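Local structure of galactonate dehydratase (Zobellia galactanivorans, 5OLC) at residues L258-F262 with E286-I290. The protein belongs to the enolase superfamily, pairing a mandelate racemase/muconate lactonizing enzyme-type N-terminal domain with an enolase-like TIM-barrel domain. Sequence-based numbering, arbitrary orientation.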
# COMPACT_ATOMS: atom_id res chain seq x y z
N LEU A 258 -17.51 6.37 18.87
CA LEU A 258 -18.11 6.85 17.61
C LEU A 258 -17.88 5.92 16.41
O LEU A 258 -17.09 4.97 16.46
CB LEU A 258 -17.69 8.30 17.25
CG LEU A 258 -17.94 9.39 18.30
CD1 LEU A 258 -17.52 10.75 17.77
CD2 LEU A 258 -19.41 9.44 18.72
N LYS A 259 -18.62 6.21 15.32
CA LYS A 259 -18.55 5.50 14.04
C LYS A 259 -17.13 5.65 13.46
O LYS A 259 -16.57 4.69 12.91
CB LYS A 259 -19.62 6.04 13.05
CG LYS A 259 -19.59 7.56 12.76
CD LYS A 259 -20.59 8.00 11.69
CE LYS A 259 -21.85 8.62 12.25
NZ LYS A 259 -21.59 9.96 12.84
N TYR A 260 -16.52 6.85 13.67
CA TYR A 260 -15.19 7.18 13.17
C TYR A 260 -14.11 6.37 13.84
O TYR A 260 -13.15 5.95 13.18
CB TYR A 260 -14.92 8.67 13.30
CG TYR A 260 -16.02 9.53 12.74
CD1 TYR A 260 -16.07 9.83 11.38
CD2 TYR A 260 -16.98 10.11 13.56
CE1 TYR A 260 -17.05 10.67 10.85
CE2 TYR A 260 -17.98 10.93 13.05
CZ TYR A 260 -18.01 11.20 11.69
OH TYR A 260 -18.99 12.00 11.15
N GLY A 261 -14.29 6.14 15.14
CA GLY A 261 -13.38 5.34 15.94
C GLY A 261 -13.44 3.89 15.54
O GLY A 261 -12.39 3.25 15.36
N PHE A 262 -14.66 3.37 15.34
CA PHE A 262 -14.84 2.00 14.92
C PHE A 262 -14.46 1.73 13.47
O PHE A 262 -14.03 0.62 13.18
CB PHE A 262 -16.24 1.51 15.22
CG PHE A 262 -16.25 0.86 16.58
CD1 PHE A 262 -15.72 -0.42 16.77
CD2 PHE A 262 -16.71 1.56 17.69
CE1 PHE A 262 -15.71 -1.01 18.03
CE2 PHE A 262 -16.70 0.97 18.95
CZ PHE A 262 -16.20 -0.32 19.12
N GLU A 286 -25.69 5.77 18.02
CA GLU A 286 -24.37 5.50 17.44
C GLU A 286 -24.02 4.05 17.43
O GLU A 286 -23.53 3.63 16.39
CB GLU A 286 -23.24 6.33 18.04
CG GLU A 286 -22.14 6.63 17.02
CD GLU A 286 -22.40 7.78 16.06
OE1 GLU A 286 -23.58 8.13 15.84
OE2 GLU A 286 -21.41 8.34 15.54
N VAL A 287 -24.29 3.25 18.50
CA VAL A 287 -23.99 1.81 18.44
C VAL A 287 -24.73 1.16 17.27
O VAL A 287 -24.17 0.25 16.65
CB VAL A 287 -24.16 1.06 19.76
CG1 VAL A 287 -23.93 -0.44 19.58
CG2 VAL A 287 -23.19 1.61 20.80
N LYS A 288 -25.92 1.68 16.90
CA LYS A 288 -26.63 1.18 15.70
C LYS A 288 -25.84 1.54 14.43
O LYS A 288 -25.73 0.71 13.53
CB LYS A 288 -28.06 1.75 15.59
CG LYS A 288 -29.16 0.70 15.38
CD LYS A 288 -29.05 -0.12 14.08
CE LYS A 288 -30.40 -0.50 13.53
NZ LYS A 288 -30.28 -1.54 12.47
N LYS A 289 -25.27 2.75 14.38
CA LYS A 289 -24.47 3.18 13.22
C LYS A 289 -23.17 2.36 13.13
O LYS A 289 -22.80 1.90 12.05
CB LYS A 289 -24.25 4.70 13.21
CG LYS A 289 -25.55 5.48 13.01
CD LYS A 289 -25.21 6.96 12.75
CE LYS A 289 -26.21 7.73 11.93
NZ LYS A 289 -27.48 7.86 12.64
N ILE A 290 -22.57 2.08 14.30
CA ILE A 290 -21.40 1.19 14.46
C ILE A 290 -21.82 -0.24 14.00
O ILE A 290 -21.02 -0.92 13.37
CB ILE A 290 -20.87 1.21 15.92
CG1 ILE A 290 -20.31 2.59 16.29
CG2 ILE A 290 -19.84 0.09 16.17
CD1 ILE A 290 -20.07 2.82 17.80
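A salt bridge joins Lys259 NZ to Glu286 OE2 at 3.2 Å, its hydrogen bond weak, and ties together two helices on the outside of the TIM barrel, 258-267 and 283-296. These are successive helices of the barrel's β/α repeat, following strands 250-252 and 273-274, and they run roughly parallel: the local axes diverge by 31° and approach to 9.1 Å. The bridge lies near the start of both helices, in a largely buried setting where Trp86 of helix 82-93 packs on Glu286 and Leu258. Alongside it Lys259 CE makes a van der Waals contact with Lys289 CD at 3.8 Å, while the end of the Lys289 side chain leads away from segment 258-262. Thr296 of a second subunit also packs on Lys259, so the contact borders an interface of the octamer.

One turn further along, Ile290 packs between the helices, against Lys259 and Phe262. Its CG1 lies 4.1 Å from Lys259 CA, and its CD1 sits 3.9 Å from Leu258 O. Pro276 adjoins both Ile290 and Phe262. The Ile290 and Phe262 side chains meet in a CH-pi contact, with Ile290 CG2 4.0 Å from the centroid of the Phe262 ring, over its face, while Ile290 CD1 reaches within 3.6 Å of Phe262 CD2.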